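Local coordinates for protein DNA polymerase III, beta subunit (Thermotoga maritima, PDB 1VPK) that probably tethers DNA polymerases and other proteins to DNA for processive replication, as a ring-shaped head-to-tail homodimer encircling the duplex, at residues A[25-34]-A[56-65]. Sequence-based numbering, arbitrary orientation.
Sequences KITIASKALA and ICATDLETGV
Over one face of the D60 carboxylate lies the backbone oxygen of A32, with A32 O 4.0 Å from D60 CG, while D60 CB packs on A34 CB. The same carboxylate ties down the turn of a β-hairpin, strands 53-59 and 63-68, on which the end of helix 19-29 rests in the N-terminal domain. D60 OD1 takes two N-H groups: T63 N from the syn side, nearly straight at 171°, and E62 N from the anti side, tilted out of the carboxylate plane, closing an Asx turn. K208 forms a salt bridge with OD2 and also bonds L33 O, joining the hairpin turn to the residues that follow the helix. T59 OG1 adds an ST turn: it accepts a hydrogen bond from L61 N and donates one to T63 O, reaching it from above the carbonyl plane.

Over residues 25-29 and 56-59 helix and strand run nearly parallel, at 15°, their axes approaching to 8.4 Å. Small side chains permit this closeness. A29 and A32 face the sheet, where A32 CB meets V65 CG2 at 3.6 Å and A58 CB comes 3.4 Å from A29 O. L33 starts away from the hairpin but swings its CD2 back to A58 CB, at 3.8 Å. E212 of helix 207-218 touches T63 and V65, so this interface lies against the central domain.

Farther up the helix, I26 and I56 cross at about a right angle. With CG1 of I56 anti to its carbonyl carbon (chi1 -68°), its CD1 reaches I26 CD1 at 3.7 Å.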
# COMPACT_ATOMS: atom_id res chain seq x y z
N LYS A 25 -3.63 15.93 -19.83
CA LYS A 25 -2.52 15.86 -20.81
C LYS A 25 -1.14 15.57 -20.21
O LYS A 25 -0.33 14.84 -20.81
CB LYS A 25 -2.50 17.13 -21.69
CG LYS A 25 -3.81 17.29 -22.49
CD LYS A 25 -3.84 16.26 -23.66
CE LYS A 25 -5.20 16.04 -24.30
NZ LYS A 25 -5.95 17.18 -24.83
N ILE A 26 -0.87 16.12 -19.03
CA ILE A 26 0.34 15.78 -18.28
C ILE A 26 0.36 14.30 -17.94
O ILE A 26 1.35 13.63 -18.14
CB ILE A 26 0.48 16.67 -17.02
CG1 ILE A 26 0.80 18.12 -17.43
CG2 ILE A 26 1.46 16.08 -16.00
CD1 ILE A 26 2.13 18.31 -17.94
N THR A 27 -0.75 13.80 -17.38
CA THR A 27 -0.89 12.41 -16.99
C THR A 27 -0.68 11.49 -18.17
O THR A 27 0.03 10.47 -18.07
CB THR A 27 -2.30 12.17 -16.37
OG1 THR A 27 -2.41 12.98 -15.20
CG2 THR A 27 -2.50 10.75 -15.94
N ILE A 28 -1.29 11.83 -19.29
CA ILE A 28 -1.19 11.01 -20.48
C ILE A 28 0.23 10.87 -21.00
O ILE A 28 0.63 9.78 -21.42
CB ILE A 28 -2.09 11.55 -21.60
CG1 ILE A 28 -3.50 11.21 -21.24
CG2 ILE A 28 -1.71 10.91 -22.98
CD1 ILE A 28 -4.57 11.92 -22.04
N ALA A 29 0.96 11.98 -21.02
CA ALA A 29 2.36 12.00 -21.44
C ALA A 29 3.36 11.39 -20.47
O ALA A 29 4.46 11.02 -20.89
CB ALA A 29 2.78 13.44 -21.76
N SER A 30 2.98 11.25 -19.20
CA SER A 30 3.91 11.00 -18.13
C SER A 30 4.67 9.69 -18.23
O SER A 30 5.79 9.65 -17.77
CB SER A 30 3.24 11.09 -16.75
OG SER A 30 2.26 10.11 -16.65
N LYS A 31 4.09 8.65 -18.83
CA LYS A 31 4.77 7.36 -18.82
C LYS A 31 5.74 7.18 -20.01
O LYS A 31 6.34 6.12 -20.19
CB LYS A 31 3.77 6.21 -18.68
CG LYS A 31 3.08 6.18 -17.30
CD LYS A 31 2.65 4.79 -16.95
CE LYS A 31 2.18 4.58 -15.48
NZ LYS A 31 2.04 3.05 -15.29
N ALA A 32 5.91 8.22 -20.80
CA ALA A 32 6.92 8.27 -21.86
C ALA A 32 8.20 8.98 -21.34
O ALA A 32 9.20 9.05 -22.04
CB ALA A 32 6.38 8.95 -23.05
N LEU A 33 8.19 9.51 -20.13
CA LEU A 33 9.40 10.18 -19.59
C LEU A 33 10.54 9.17 -19.37
O LEU A 33 10.27 8.01 -19.02
CB LEU A 33 9.08 10.85 -18.26
CG LEU A 33 8.07 12.02 -18.23
CD1 LEU A 33 7.64 12.33 -16.82
CD2 LEU A 33 8.72 13.22 -18.80
N ALA A 34 11.80 9.62 -19.55
CA ALA A 34 12.97 8.84 -19.16
C ALA A 34 13.21 8.92 -17.65
O ALA A 34 12.70 9.79 -16.99
CB ALA A 34 14.20 9.34 -19.89
N ILE A 56 2.37 19.64 -25.03
CA ILE A 56 3.18 19.01 -23.99
C ILE A 56 3.72 17.68 -24.56
O ILE A 56 2.92 16.86 -25.08
CB ILE A 56 2.35 18.73 -22.76
CG1 ILE A 56 1.95 20.08 -22.10
CG2 ILE A 56 3.09 17.83 -21.79
CD1 ILE A 56 0.85 19.94 -21.02
N CYS A 57 5.05 17.49 -24.49
CA CYS A 57 5.69 16.26 -25.00
C CYS A 57 6.54 15.55 -23.94
O CYS A 57 7.04 16.16 -22.97
CB CYS A 57 6.57 16.57 -26.19
SG CYS A 57 5.73 17.44 -27.54
N ALA A 58 6.73 14.25 -24.15
CA ALA A 58 7.68 13.48 -23.33
C ALA A 58 8.25 12.39 -24.22
O ALA A 58 7.54 11.87 -25.11
CB ALA A 58 6.98 12.87 -22.20
N THR A 59 9.51 12.07 -24.02
CA THR A 59 10.11 10.94 -24.69
C THR A 59 11.26 10.39 -23.86
O THR A 59 11.93 11.12 -23.13
CB THR A 59 10.62 11.33 -26.08
OG1 THR A 59 11.01 10.15 -26.80
CG2 THR A 59 11.86 12.27 -26.02
N ASP A 60 11.52 9.11 -24.07
CA ASP A 60 12.77 8.47 -23.68
C ASP A 60 13.55 7.98 -24.88
O ASP A 60 14.42 7.15 -24.73
CB ASP A 60 12.47 7.30 -22.76
CG ASP A 60 11.66 6.20 -23.43
OD1 ASP A 60 11.50 6.20 -24.67
OD2 ASP A 60 11.18 5.32 -22.69
N LEU A 61 13.27 8.49 -26.05
CA LEU A 61 13.92 8.09 -27.30
C LEU A 61 13.45 6.76 -27.90
O LEU A 61 13.77 6.44 -29.06
CB LEU A 61 15.47 8.09 -27.19
CG LEU A 61 16.16 9.38 -26.68
CD1 LEU A 61 17.62 9.24 -26.88
CD2 LEU A 61 15.66 10.60 -27.41
N GLU A 62 12.68 5.97 -27.15
CA GLU A 62 12.03 4.78 -27.72
C GLU A 62 10.52 5.03 -27.87
O GLU A 62 9.96 4.66 -28.89
CB GLU A 62 12.29 3.54 -26.85
CG GLU A 62 11.32 2.36 -27.15
CD GLU A 62 11.59 1.15 -26.27
OE1 GLU A 62 11.27 1.22 -25.05
OE2 GLU A 62 12.11 0.14 -26.84
N THR A 63 9.89 5.66 -26.86
CA THR A 63 8.50 6.11 -26.93
C THR A 63 8.48 7.67 -26.90
O THR A 63 9.23 8.28 -26.13
CB THR A 63 7.66 5.56 -25.71
OG1 THR A 63 7.80 4.14 -25.57
CG2 THR A 63 6.14 5.95 -25.83
N GLY A 64 7.66 8.29 -27.74
CA GLY A 64 7.45 9.74 -27.75
C GLY A 64 5.98 10.05 -27.77
O GLY A 64 5.17 9.34 -28.45
N VAL A 65 5.58 11.07 -27.02
CA VAL A 65 4.19 11.48 -26.94
C VAL A 65 4.14 12.95 -27.20
O VAL A 65 4.91 13.70 -26.58
CB VAL A 65 3.62 11.27 -25.56
CG1 VAL A 65 2.14 11.81 -25.51
CG2 VAL A 65 3.66 9.84 -25.17